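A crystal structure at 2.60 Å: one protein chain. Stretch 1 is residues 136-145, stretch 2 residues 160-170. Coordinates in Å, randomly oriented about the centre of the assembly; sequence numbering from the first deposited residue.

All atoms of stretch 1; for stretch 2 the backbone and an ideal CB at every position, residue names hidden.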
# COMPACT_ATOMS: atom_id res chain seq x y z
N THR A 136 3.28 2.91 -3.84
CA THR A 136 2.06 2.16 -3.55
C THR A 136 1.15 2.12 -4.77
O THR A 136 0.95 3.13 -5.44
CB THR A 136 1.23 2.83 -2.38
OG1 THR A 136 0.67 4.08 -2.83
CG2 THR A 136 2.11 3.11 -1.17
N ILE A 137 0.61 0.95 -5.07
CA ILE A 137 -0.33 0.82 -6.17
C ILE A 137 -1.39 -0.12 -5.64
O ILE A 137 -1.18 -0.80 -4.64
CB ILE A 137 0.31 0.18 -7.46
CG1 ILE A 137 0.72 -1.27 -7.18
CG2 ILE A 137 1.53 0.98 -7.90
CD1 ILE A 137 1.34 -1.96 -8.38
N PRO A 138 -2.58 -0.12 -6.26
CA PRO A 138 -3.62 -1.03 -5.77
C PRO A 138 -3.23 -2.45 -6.11
O PRO A 138 -2.44 -2.70 -7.03
CB PRO A 138 -4.87 -0.59 -6.53
CG PRO A 138 -4.33 0.05 -7.77
CD PRO A 138 -3.15 0.83 -7.23
N SER A 139 -3.81 -3.37 -5.36
CA SER A 139 -3.60 -4.79 -5.54
C SER A 139 -4.28 -5.23 -6.83
O SER A 139 -5.32 -4.71 -7.20
CB SER A 139 -4.22 -5.53 -4.35
OG SER A 139 -4.12 -6.93 -4.50
N PRO A 140 -3.70 -6.21 -7.53
CA PRO A 140 -4.39 -6.61 -8.76
C PRO A 140 -5.83 -7.09 -8.52
O PRO A 140 -6.69 -6.93 -9.37
CB PRO A 140 -3.47 -7.71 -9.32
CG PRO A 140 -2.88 -8.31 -8.10
CD PRO A 140 -2.57 -7.10 -7.24
N ALA A 141 -6.08 -7.64 -7.34
CA ALA A 141 -7.41 -8.13 -7.00
C ALA A 141 -8.39 -6.98 -6.84
O ALA A 141 -9.60 -7.19 -6.71
CB ALA A 141 -7.36 -8.95 -5.71
N MSE A 142 -7.86 -5.76 -6.83
CA MSE A 142 -8.70 -4.58 -6.69
C MSE A 142 -9.43 -4.28 -8.00
O MSE A 142 -10.50 -3.67 -8.01
CB MSE A 142 -7.85 -3.38 -6.26
CG MSE A 142 -7.55 -3.36 -4.77
SE MSE A 142 -8.98 -2.55 -3.70
CE MSE A 142 -10.31 -3.95 -3.75
N LEU A 143 -8.85 -4.73 -9.12
CA LEU A 143 -9.44 -4.53 -10.44
C LEU A 143 -10.54 -5.55 -10.66
O LEU A 143 -11.59 -5.23 -11.22
CB LEU A 143 -8.39 -4.70 -11.54
CG LEU A 143 -8.89 -4.52 -12.98
CD1 LEU A 143 -9.60 -3.20 -13.11
CD2 LEU A 143 -7.74 -4.58 -13.94
N HIS A 144 -10.28 -6.77 -10.22
CA HIS A 144 -11.24 -7.85 -10.36
C HIS A 144 -12.57 -7.46 -9.73
O HIS A 144 -13.62 -7.61 -10.34
CB HIS A 144 -10.69 -9.11 -9.69
CG HIS A 144 -11.64 -10.26 -9.67
ND1 HIS A 144 -12.71 -10.33 -8.80
CD2 HIS A 144 -11.67 -11.40 -10.40
CE1 HIS A 144 -13.35 -11.47 -8.98
NE2 HIS A 144 -12.74 -12.14 -9.95
N TYR A 145 -12.51 -6.94 -8.50
CA TYR A 145 -13.72 -6.55 -7.80
C TYR A 145 -14.33 -5.25 -8.31
O TYR A 145 -15.31 -5.27 -9.05
CB TYR A 145 -13.46 -6.44 -6.30
CG TYR A 145 -14.67 -5.98 -5.50
CD1 TYR A 145 -15.93 -6.54 -5.72
CD2 TYR A 145 -14.54 -4.99 -4.51
CE1 TYR A 145 -17.05 -6.12 -4.97
CE2 TYR A 145 -15.65 -4.58 -3.76
CZ TYR A 145 -16.90 -5.15 -4.00
OH TYR A 145 -17.98 -4.73 -3.25
N UNK A 160 -8.85 -16.60 -18.13
CA UNK A 160 -8.22 -15.73 -19.12
C UNK A 160 -8.00 -14.34 -18.53
O UNK A 160 -6.92 -13.76 -18.65
CB UNK A 160 -9.07 -15.64 -20.39
N UNK A 161 -9.04 -13.81 -17.87
CA UNK A 161 -8.97 -12.49 -17.25
C UNK A 161 -7.86 -12.42 -16.19
O UNK A 161 -7.02 -11.51 -16.22
CB UNK A 161 -10.32 -12.14 -16.62
N UNK A 162 -7.86 -13.39 -15.27
CA UNK A 162 -6.86 -13.43 -14.20
C UNK A 162 -5.44 -13.53 -14.75
O UNK A 162 -4.54 -12.86 -14.26
CB UNK A 162 -7.14 -14.61 -13.27
N UNK A 163 -5.24 -14.37 -15.76
CA UNK A 163 -3.90 -14.51 -16.33
C UNK A 163 -3.33 -13.20 -16.86
O UNK A 163 -2.27 -12.77 -16.42
CB UNK A 163 -3.93 -15.54 -17.46
N UNK A 164 -4.03 -12.56 -17.80
CA UNK A 164 -3.55 -11.31 -18.39
C UNK A 164 -3.28 -10.25 -17.33
O UNK A 164 -2.26 -9.57 -17.37
CB UNK A 164 -4.57 -10.78 -19.40
N UNK A 165 -4.21 -10.11 -16.39
CA UNK A 165 -4.09 -9.14 -15.32
C UNK A 165 -2.79 -9.38 -14.52
O UNK A 165 -2.10 -8.42 -14.15
CB UNK A 165 -5.31 -9.21 -14.40
N UNK A 166 -2.45 -10.64 -14.29
CA UNK A 166 -1.22 -10.99 -13.56
C UNK A 166 0.04 -10.62 -14.37
O UNK A 166 1.03 -10.15 -13.79
CB UNK A 166 -1.21 -12.48 -13.23
N UNK A 167 0.02 -10.86 -15.69
CA UNK A 167 1.15 -10.51 -16.54
C UNK A 167 1.22 -9.00 -16.60
O UNK A 167 2.31 -8.42 -16.61
CB UNK A 167 1.02 -11.12 -17.94
N UNK A 168 0.07 -8.35 -16.65
CA UNK A 168 0.06 -6.90 -16.68
C UNK A 168 0.80 -6.43 -15.43
O UNK A 168 1.53 -5.43 -15.47
CB UNK A 168 -1.36 -6.34 -16.74
N UNK A 169 0.63 -7.16 -14.32
CA UNK A 169 1.31 -6.81 -13.09
C UNK A 169 2.78 -7.24 -13.06
O UNK A 169 3.62 -6.51 -12.53
CB UNK A 169 0.57 -7.44 -11.91
N UNK A 170 3.10 -8.40 -13.63
CA UNK A 170 4.50 -8.82 -13.65
C UNK A 170 5.26 -7.73 -14.39
O UNK A 170 6.28 -7.22 -13.92
CB UNK A 170 4.68 -10.19 -14.31

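Stretch 2 is helical throughout, with phi and psi near -60° and -45° and a regular ladder of backbone hydrogen bonds. Its axis runs at 142° to that of helix 141-145, and the two come no closer than 10.8 Å, leaving room for sizeable side chains.

Position 160 lies out of reach of stretch 1, which sets no preference; any helix-compatible residue, polar or charged ones included, would do. It is Lys160.

At 161 the CA-to-CB bond points toward stretch 1, yet nothing there lies within 5.5 Å of the ideal CB. Only a long side chain could bridge the gap, and the apolar Leu143 beside the imidazole of His144 would suit an aromatic residue or methionine. The residue is Phe161. With chi1 at t, its ring extends to Leu143 and His144, which both lie at its edge: Phe161 CZ is 4.4 Å from Leu143 CG, and Phe161 CE2 is 3.8 Å from His144 CD2.

Position 162 points sideways and could hold many residues; it is Ala162, which makes no contact. Positions 163 and 164 are out of reach, so any helix-compatible residue would suit; they are Asn163 and Asp164.

Position 165 points toward stretch 1, and its ideal CB lies 5.3 Å from Leu143 CD2. A medium-sized apolar group, such as leucine, isoleucine or methionine, would fill the space. Leu165 does so: Leu165 CD1 packs 3.3 Å from Leu143 CD2, while Leu165 CD2 comes within 3.4 Å of Pro140 O.

At 166 the CB points sideways, and the choice is loosely constrained; the residue is Ala166. Positions 167 and 168 are out of reach and equally free, small or polar residues included; they hold Thr167 and Ala168.

Position 169 also points toward stretch 1, its ideal CB 4.8 Å from Pro140 CB. Further from the ideal CB, to the side of that proline, are the side chain of Ile137 and the carbonyl oxygen of Pro138, an acceptor. Leucine or phenylalanine could meet the apolar atoms, but a long side chain ending in a donor would answer both features. Tyr169 does, and it has the largest contact area of the stretch. Pro140 CB sits over one face of the Tyr169 ring, 3.5 Å from its centroid and 18° off the normal, a CH-pi contact. Ile137 CD1 is 3.6 Å from Tyr169 CE1, and at the ring's far end Tyr169 OH donates a short hydrogen bond of 2.6 Å to Pro138 O, tying the helix to the strand.

Position 170 is out of reach again, and any helix-compatible residue would suit; it is Gln170.

Stretch 2 (160-170) KFANDLATAYQ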
# COMPACT_ATOMS: atom_id res chain seq x y z
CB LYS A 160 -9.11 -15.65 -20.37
CG LYS A 160 -8.37 -15.48 -21.68
CD LYS A 160 -7.82 -14.08 -21.86
CE LYS A 160 -7.12 -13.91 -23.22
NZ LYS A 160 -8.04 -14.08 -24.39
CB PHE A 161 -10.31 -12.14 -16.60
CG PHE A 161 -10.27 -10.88 -15.79
CD1 PHE A 161 -9.94 -9.66 -16.38
CD2 PHE A 161 -10.60 -10.90 -14.44
CE1 PHE A 161 -9.93 -8.49 -15.63
CE2 PHE A 161 -10.60 -9.72 -13.67
CZ PHE A 161 -10.26 -8.52 -14.26
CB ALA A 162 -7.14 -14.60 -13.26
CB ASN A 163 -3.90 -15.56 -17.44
CG ASN A 163 -4.35 -16.92 -16.95
OD1 ASN A 163 -4.29 -17.91 -17.70
ND2 ASN A 163 -4.82 -16.99 -15.70
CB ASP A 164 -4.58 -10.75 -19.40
CG ASP A 164 -4.84 -11.69 -20.59
OD1 ASP A 164 -5.58 -11.28 -21.52
OD2 ASP A 164 -4.31 -12.83 -20.61
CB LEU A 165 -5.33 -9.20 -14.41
CG LEU A 165 -5.44 -8.27 -13.18
CD1 LEU A 165 -5.39 -6.82 -13.63
CD2 LEU A 165 -6.73 -8.54 -12.41
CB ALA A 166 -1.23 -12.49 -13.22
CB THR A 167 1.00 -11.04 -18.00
OG1 THR A 167 1.09 -12.47 -18.01
CG2 THR A 167 2.09 -10.48 -18.91
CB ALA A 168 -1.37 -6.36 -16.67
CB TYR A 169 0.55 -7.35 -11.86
CG TYR A 169 -0.39 -6.34 -11.22
CD1 TYR A 169 0.01 -5.61 -10.10
CD2 TYR A 169 -1.65 -6.07 -11.76
CE1 TYR A 169 -0.83 -4.65 -9.52
CE2 TYR A 169 -2.50 -5.10 -11.19
CZ TYR A 169 -2.08 -4.40 -10.07
OH TYR A 169 -2.90 -3.45 -9.51
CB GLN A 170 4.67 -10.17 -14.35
CG GLN A 170 4.11 -11.35 -13.57
CD GLN A 170 3.78 -12.54 -14.47
OE1 GLN A 170 3.32 -13.59 -14.01
NE2 GLN A 170 4.01 -12.37 -15.77
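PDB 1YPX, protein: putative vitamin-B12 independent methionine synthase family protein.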